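Local coordinates for protein deoxycytidylate deaminase (Cyanophage S-TIM5, PDB 4P9C) that probably deaminates dCMP to dUMP with a bound zinc ion and binds dCMP or dTTP at a second, possibly regulatory, site, at residues N24-K29 against C56-D61; N46-G51 against P66-A71. All coordinates share one frame; numbering follows the deposited sequence. Where two conformers were deposited one is given.

Contact 1 (N24-K29 against C56-D61); sequences NCKRMK and CCELED. With DU (2'-deoxyuridine-5'-monophosphate), chain O.
Cys25 and Cys57 join the two loops through a disulfide, SG of Cys25 lying 2.0 Å from SG of Cys57; a second Cys25 conformer leaves it possibly incomplete. The other main link is Glu58, whose chain folds back at CG (chi2 -79°) and brings its carboxylate up against the backbone at Lys26 and Arg27. Each oxygen takes one of two successive backbone N-H groups. OE2 of Glu58 receives the weak bond from Lys26 N at 3.3 Å, and OE1 the equally weak one from Arg27 N at 3.5 Å. Two weak bonds and one to a water probably limit its rotation.

The two basic side chains pass this carboxylate with their aliphatic parts. Lys26 crosses Glu58 at about a right angle, putting its CG 3.3 Å from Glu58 OE2, while its amine leads away. Arg27 runs slantwise over the other oxygen, its CG 3.3 Å from Glu58 OE1, and the guanidinium and carboxylate planes stand 49° apart. The arginine's charge goes to the nucleotide instead: its guanidinium meets the dUMP phosphate edge-on, although the modelled separation is too short to be trusted. Thr64 packs against the same arginine and also bonds the dUMP.

One water fills the angle between the loops. It donates to Asn24 O at 2.7 Å and to Glu58 OE2 at 2.8 Å, and accepts from Cys57 N, which gives Glu58 OE2 a second donor. Asn24, with CG anti to its N (chi1 -172°), brings ND2 near the backbone N of Cys56 and makes a weak bond to Asn55 O. The whole is a disulfide-braced pair of loops in a cytidine deaminase-type zinc domain, 24-29 bordering the sugar and phosphate of dUMP and 56-61 backing it.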
loop_
_atom_site.group_PDB
_atom_site.type_symbol
_atom_site.label_atom_id
_atom_site.label_comp_id
_atom_site.label_asym_id
_atom_site.label_seq_id
_atom_site.Cartn_x
_atom_site.Cartn_y
_atom_site.Cartn_z
ATOM N N ASN A 24 21.237 15.876 -18.246
ATOM C CA ASN A 24 22.586 16.223 -18.715
ATOM C C ASN A 24 22.661 16.251 -20.244
ATOM O O ASN A 24 23.722 16.495 -20.834
ATOM C CB ASN A 24 23.614 15.233 -18.160
ATOM C CG ASN A 24 25.049 15.645 -18.459
ATOM O OD1 ASN A 24 25.506 16.699 -18.020
ATOM N ND2 ASN A 24 25.763 14.809 -19.206
ATOM N N CYS A 25 21.498 16.028 -20.853
ATOM C CA CYS A 25 21.374 15.920 -22.308
ATOM C C CYS A 25 21.712 17.214 -23.040
ATOM O O CYS A 25 21.342 18.311 -22.608
ATOM C CB CYS A 25 19.966 15.453 -22.705
ATOM S SG CYS A 25 19.715 13.638 -22.688
ATOM N N LYS A 26 22.423 17.074 -24.160
ATOM C CA LYS A 26 22.801 18.240 -24.970
ATOM C C LYS A 26 21.851 18.499 -26.153
ATOM O O LYS A 26 21.638 19.653 -26.534
ATOM C CB LYS A 26 24.255 18.134 -25.460
ATOM C CG LYS A 26 25.302 17.945 -24.353
ATOM C CD LYS A 26 25.513 19.201 -23.510
ATOM C CE LYS A 26 26.547 18.910 -22.387
ATOM N NZ LYS A 26 26.713 20.193 -21.549
ATOM N N ARG A 27 21.290 17.430 -26.725
ATOM C CA ARG A 27 20.379 17.532 -27.880
ATOM C C ARG A 27 19.035 18.167 -27.517
ATOM O O ARG A 27 18.552 19.067 -28.213
ATOM C CB ARG A 27 20.137 16.157 -28.531
ATOM C CG ARG A 27 21.364 15.513 -29.175
ATOM C CD ARG A 27 20.990 14.360 -30.115
ATOM N NE ARG A 27 20.693 14.821 -31.474
ATOM C CZ ARG A 27 19.500 14.751 -32.064
ATOM N NH1 ARG A 27 18.462 14.230 -31.423
ATOM N NH2 ARG A 27 19.340 15.206 -33.299
ATOM N N MET A 28 18.444 17.685 -26.425
ATOM C CA MET A 28 17.140 18.148 -25.951
ATOM C C MET A 28 16.916 17.717 -24.503
ATOM O O MET A 28 17.135 16.558 -24.152
ATOM C CB MET A 28 16.020 17.588 -26.840
ATOM C CG MET A 28 14.692 18.324 -26.714
ATOM S SD MET A 28 13.525 17.895 -28.022
ATOM C CE MET A 28 14.155 18.864 -29.390
ATOM N N LYS A 29 16.473 18.658 -23.675
ATOM C CA LYS A 29 16.155 18.369 -22.279
ATOM C C LYS A 29 14.655 18.147 -22.106
ATOM O O LYS A 29 13.847 19.041 -22.380
ATOM C CB LYS A 29 16.645 19.496 -21.372
ATOM C CG LYS A 29 18.154 19.542 -21.200
ATOM C CD LYS A 29 18.556 20.689 -20.284
ATOM C CE LYS A 29 20.056 20.666 -19.989
ATOM N NZ LYS A 29 20.869 21.078 -21.176
ATOM N N CYS A 56 26.840 11.476 -20.268
ATOM C CA CYS A 56 26.548 12.015 -21.601
ATOM C C CYS A 56 25.488 11.180 -22.329
ATOM O O CYS A 56 25.617 9.956 -22.405
ATOM C CB CYS A 56 27.837 12.087 -22.425
ATOM S SG CYS A 56 27.685 12.977 -23.992
ATOM N N CYS A 57 24.439 11.833 -22.848
ATOM C CA CYS A 57 23.376 11.107 -23.574
ATOM C C CYS A 57 23.692 10.816 -25.037
ATOM O O CYS A 57 23.035 9.970 -25.646
ATOM C CB CYS A 57 22.014 11.818 -23.575
ATOM S SG CYS A 57 21.568 12.934 -22.243
ATOM N N GLU A 58 24.650 11.524 -25.625
ATOM C CA GLU A 58 24.956 11.306 -27.045
ATOM C C GLU A 58 26.297 10.627 -27.300
ATOM O O GLU A 58 27.254 10.789 -26.533
ATOM C CB GLU A 58 24.815 12.592 -27.881
ATOM C CG GLU A 58 25.286 13.876 -27.211
ATOM C CD GLU A 58 24.279 14.423 -26.213
ATOM O OE1 GLU A 58 23.065 14.447 -26.518
ATOM O OE2 GLU A 58 24.706 14.827 -25.112
ATOM N N LEU A 59 26.343 9.852 -28.382
ATOM C CA LEU A 59 27.575 9.220 -28.858
ATOM C C LEU A 59 28.533 10.253 -29.449
ATOM O O LEU A 59 28.193 11.435 -29.550
ATOM C CB LEU A 59 27.242 8.150 -29.906
ATOM C CG LEU A 59 27.300 6.685 -29.451
ATOM C CD1 LEU A 59 26.261 6.364 -28.392
ATOM C CD2 LEU A 59 27.137 5.757 -30.644
ATOM N N GLU A 60 29.736 9.817 -29.836
ATOM C CA GLU A 60 30.699 10.740 -30.435
ATOM C C GLU A 60 30.293 11.133 -31.865
ATOM O O GLU A 60 30.705 12.188 -32.359
ATOM C CB GLU A 60 32.135 10.210 -30.354
ATOM C CG GLU A 60 33.185 11.321 -30.269
ATOM C CD GLU A 60 34.433 10.924 -29.490
ATOM O OE1 GLU A 60 34.306 10.293 -28.419
ATOM O OE2 GLU A 60 35.547 11.256 -29.948
ATOM N N ASP A 61 29.491 10.292 -32.519
ATOM C CA ASP A 61 28.711 10.727 -33.682
ATOM C C ASP A 61 27.509 11.520 -33.164
ATOM O O ASP A 61 27.260 11.541 -31.959
ATOM C CB ASP A 61 28.268 9.541 -34.556
ATOM C CG ASP A 61 27.482 8.486 -33.783
ATOM O OD1 ASP A 61 26.425 8.812 -33.197
ATOM O OD2 ASP A 61 27.916 7.313 -33.781
HETATM O OP3 DU O . 17.799 12.460 -30.005
HETATM P P DU O . 16.375 12.751 -30.222
HETATM O OP1 DU O . 16.098 13.639 -31.372
HETATM O OP2 DU O . 15.453 11.614 -30.094
HETATM O "O5'" DU O . 15.990 13.692 -29.003
HETATM C "C5'" DU O . 16.954 13.977 -27.986
HETATM C "C4'" DU O . 16.359 13.658 -26.613
HETATM O "O4'" DU O . 14.939 13.489 -26.737
HETATM C "C3'" DU O . 16.854 12.297 -26.150
HETATM O "O3'" DU O . 17.924 12.472 -25.210
HETATM C "C2'" DU O . 15.653 11.687 -25.444
HETATM C "C1'" DU O . 14.577 12.753 -25.558
HETATM N N1 DU O . 13.243 12.143 -25.750
HETATM C C2 DU O . 12.542 11.727 -24.684
HETATM O O2 DU O . 13.012 11.857 -23.554
HETATM N N3 DU O . 11.278 11.146 -24.848
HETATM C C4 DU O . 10.741 10.999 -26.132
HETATM O O4 DU O . 9.632 10.490 -26.283
HETATM C C5 DU O . 11.469 11.430 -27.233
HETATM C C6 DU O . 12.720 12.002 -27.042
HETATM O O HOH W 1 25.069 14.707 -22.386
#

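Contact 2 (N46-G51 against P66-A71); sequences NGTPSG and PFVLHA. With ZN (zinc ion), chain M; DU (2'-deoxyuridine-5'-monophosphate), chain O; DCM (2'-deoxycytidine-5'-monophosphate), chain N.
Gly47 and Leu69 form a single antiparallel bridge, a hydrogen-bonded pair, in the cytidine deaminase fold just ahead of helix 71-81, whose N-cap His70 binds the zinc. Leu69 N gives to Gly47 O at 2.7 Å, and Gly47 N returns a bond to Leu69 O at 3.2 Å. Two CA-H...O contacts flank the pair, from Asn46 CA to Leu69 O and from Val68 CA to Gly47 O.

Around this bridge the side chains close in. The Thr48 and Val68 side chains meet at a slant, CG2 3.8 Å from CG1; the hydroxyl of Thr48 turns elsewhere, to Thr54 O. Pro49 lies obliquely over Leu69, its CG 3.9 Å from Leu69 CD1, while its CD rests near the carbonyl oxygen of Phe67. Gln107 of the second subunit packs on both Pro49 and Leu69 and bonds Ser50 N, which ties the bridge to the subunit interface.

Farther out, each end of the bridge faces a nucleotide. The backbone of Gly47 and Thr48 lies against the sugar of a bound dCMP, whose O3' donates to Thr48 O; since dTTP has been seen at the same residues in other crystals of this protein, the site may be regulatory, as in relatives. At the other end Asn46 carries its amide between N and carbonyl carbon (chi1 54°), which places ND2 3.1 Å from O3' of dUMP; the amide is also fixed by Met28 O and Val30 N. Ala71 N, at the start of the helix, donates to O2 of the dUMP base at 3.0 Å. His70 shares the zinc with Cys98 and Cys101: its ND1 is 2.1 Å from the metal, and O4 of dUMP is modelled as a further ligand, though the base stands doubtfully close to the ring.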
loop_
_atom_site.group_PDB
_atom_site.type_symbol
_atom_site.label_atom_id
_atom_site.label_comp_id
_atom_site.label_asym_id
_atom_site.label_seq_id
_atom_site.Cartn_x
_atom_site.Cartn_y
_atom_site.Cartn_z
ATOM N N ASN A 46 15.101 12.668 -19.272
ATOM C CA ASN A 46 15.961 11.860 -20.136
ATOM C C ASN A 46 17.398 11.769 -19.625
ATOM O O ASN A 46 17.969 12.762 -19.170
ATOM C CB ASN A 46 15.913 12.325 -21.605
ATOM C CG ASN A 46 16.221 13.812 -21.785
ATOM O OD1 ASN A 46 15.994 14.630 -20.891
ATOM N ND2 ASN A 46 16.723 14.164 -22.962
ATOM N N GLY A 47 17.963 10.568 -19.696
ATOM C CA GLY A 47 19.335 10.333 -19.259
ATOM C C GLY A 47 19.760 8.885 -19.392
ATOM O O GLY A 47 18.948 8.009 -19.704
ATOM N N THR A 48 21.044 8.640 -19.155
ATOM C CA THR A 48 21.573 7.285 -19.087
ATOM C C THR A 48 21.054 6.600 -17.820
ATOM O O THR A 48 20.684 7.283 -16.863
ATOM C CB THR A 48 23.118 7.272 -19.084
ATOM O OG1 THR A 48 23.607 8.059 -17.991
ATOM C CG2 THR A 48 23.672 7.825 -20.391
ATOM N N PRO A 49 21.021 5.252 -17.809
ATOM C CA PRO A 49 20.561 4.484 -16.647
ATOM C C PRO A 49 21.408 4.713 -15.398
ATOM O O PRO A 49 22.571 5.117 -15.501
ATOM C CB PRO A 49 20.706 3.031 -17.108
ATOM C CG PRO A 49 20.660 3.097 -18.589
ATOM C CD PRO A 49 21.357 4.368 -18.937
ATOM N N SER A 50 20.823 4.458 -14.230
ATOM C CA SER A 50 21.514 4.647 -12.957
ATOM C C SER A 50 22.761 3.774 -12.856
ATOM O O SER A 50 22.697 2.552 -13.017
ATOM C CB SER A 50 20.578 4.368 -11.782
ATOM O OG SER A 50 19.572 5.360 -11.686
ATOM N N GLY A 51 23.891 4.424 -12.600
ATOM C CA GLY A 51 25.171 3.741 -12.448
ATOM C C GLY A 51 25.874 3.407 -13.754
ATOM O O GLY A 51 26.778 2.570 -13.771
ATOM N N PRO A 66 21.872 4.706 -27.493
ATOM C CA PRO A 66 20.694 3.833 -27.398
ATOM C C PRO A 66 20.394 3.346 -25.973
ATOM O O PRO A 66 19.318 2.795 -25.734
ATOM C CB PRO A 66 21.050 2.650 -28.313
ATOM C CG PRO A 66 22.538 2.679 -28.426
ATOM C CD PRO A 66 22.906 4.138 -28.380
ATOM N N PHE A 67 21.332 3.549 -25.046
ATOM C CA PHE A 67 21.145 3.171 -23.638
ATOM C C PHE A 67 20.275 4.159 -22.854
ATOM O O PHE A 67 19.683 3.784 -21.841
ATOM C CB PHE A 67 22.498 3.014 -22.923
ATOM C CG PHE A 67 23.166 1.673 -23.131
ATOM C CD1 PHE A 67 22.971 0.634 -22.225
ATOM C CD2 PHE A 67 24.017 1.463 -24.214
ATOM C CE1 PHE A 67 23.598 -0.604 -22.404
ATOM C CE2 PHE A 67 24.651 0.230 -24.402
ATOM C CZ PHE A 67 24.441 -0.803 -23.494
ATOM N N VAL A 68 20.208 5.411 -23.310
ATOM C CA VAL A 68 19.487 6.453 -22.565
ATOM C C VAL A 68 17.985 6.197 -22.504
ATOM O O VAL A 68 17.386 5.668 -23.445
ATOM C CB VAL A 68 19.748 7.890 -23.095
ATOM C CG1 VAL A 68 21.235 8.136 -23.282
ATOM C CG2 VAL A 68 18.982 8.150 -24.385
ATOM N N LEU A 69 17.392 6.577 -21.382
ATOM C CA LEU A 69 15.973 6.394 -21.165
ATOM C C LEU A 69 15.254 7.705 -21.446
ATOM O O LEU A 69 15.717 8.775 -21.047
ATOM C CB LEU A 69 15.722 5.926 -19.731
ATOM C CG LEU A 69 16.147 4.481 -19.434
ATOM C CD1 LEU A 69 16.969 4.395 -18.151
ATOM C CD2 LEU A 69 14.933 3.557 -19.380
ATOM N N HIS A 70 14.135 7.613 -22.159
ATOM C CA HIS A 70 13.275 8.765 -22.399
ATOM C C HIS A 70 12.615 9.181 -21.085
ATOM O O HIS A 70 12.477 8.367 -20.167
ATOM C CB HIS A 70 12.225 8.425 -23.457
ATOM C CG HIS A 70 12.765 8.344 -24.854
ATOM N ND1 HIS A 70 11.987 8.595 -25.966
ATOM C CD2 HIS A 70 14.000 8.046 -25.322
ATOM C CE1 HIS A 70 12.717 8.452 -27.056
ATOM N NE2 HIS A 70 13.945 8.121 -26.692
ATOM N N ALA A 71 12.220 10.449 -20.995
ATOM C CA ALA A 71 11.571 10.960 -19.789
ATOM C C ALA A 71 10.317 10.156 -19.455
ATOM O O ALA A 71 10.036 9.898 -18.281
ATOM C CB ALA A 71 11.233 12.437 -19.948
HETATM ZN ZN ZN M . 9.896 8.318 -25.764
HETATM O OP3 DU O . 17.799 12.460 -30.005
HETATM P P DU O . 16.375 12.751 -30.222
HETATM O OP1 DU O . 16.098 13.639 -31.372
HETATM O OP2 DU O . 15.453 11.614 -30.094
HETATM O "O5'" DU O . 15.990 13.692 -29.003
HETATM C "C5'" DU O . 16.954 13.977 -27.986
HETATM C "C4'" DU O . 16.359 13.658 -26.613
HETATM O "O4'" DU O . 14.939 13.489 -26.737
HETATM C "C3'" DU O . 16.854 12.297 -26.150
HETATM O "O3'" DU O . 17.924 12.472 -25.210
HETATM C "C2'" DU O . 15.653 11.687 -25.444
HETATM C "C1'" DU O . 14.577 12.753 -25.558
HETATM N N1 DU O . 13.243 12.143 -25.750
HETATM C C2 DU O . 12.542 11.727 -24.684
HETATM O O2 DU O . 13.012 11.857 -23.554
HETATM N N3 DU O . 11.278 11.146 -24.848
HETATM C C4 DU O . 10.741 10.999 -26.132
HETATM O O4 DU O . 9.632 10.490 -26.283
HETATM C C5 DU O . 11.469 11.430 -27.233
HETATM C C6 DU O . 12.720 12.002 -27.042
HETATM N N1 DCM N . 15.845 9.483 -12.897
HETATM C C2 DCM N . 14.631 10.070 -12.980
HETATM N N3 DCM N . 14.044 10.634 -11.834
HETATM C C4 DCM N . 14.718 10.582 -10.601
HETATM C C5 DCM N . 15.966 9.978 -10.516
HETATM C C6 DCM N . 16.528 9.427 -11.662
HETATM O O2 DCM N . 14.021 10.126 -14.047
HETATM N N4 DCM N . 14.165 11.119 -9.518
HETATM C "C1'" DCM N . 16.471 8.870 -14.102
HETATM C "C2'" DCM N . 17.108 9.904 -15.014
HETATM C "C3'" DCM N . 18.334 9.204 -15.538
HETATM C "C4'" DCM N . 18.745 8.287 -14.396
HETATM O "O4'" DCM N . 17.528 7.955 -13.683
HETATM O "O3'" DCM N . 17.988 8.410 -16.691
HETATM C "C5'" DCM N . 19.765 8.989 -13.486
HETATM O "O5'" DCM N . 20.191 8.057 -12.484
HETATM P P DCM N . 20.755 8.602 -11.088
HETATM O O1P DCM N . 19.800 9.476 -10.364
HETATM O O2P DCM N . 21.176 7.302 -10.219
HETATM O O3P DCM N . 22.157 9.359 -11.417
#

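Overall arrangement
From the N terminus, helix 6-20 leads into the loop 24-29, the strands 31-35 and 40-45 follow, and the chain then reaches 46-51. The long excursion after strand 40-45 passes through 56-61, where contact 1 closes a loop that spans both strands, and continues to 66-71, where contact 2 closes a shorter loop of its own just before helix 71-81. The segments therefore alternate and the two closures cross. Their centres are about 10 Å apart and they touch directly, Cys57 O lying 3.5 Å from Val68 CG1. Together they tie the loops at the ends of helix 6-20 and strand 40-45 to the start of the zinc-site helix, around one dUMP.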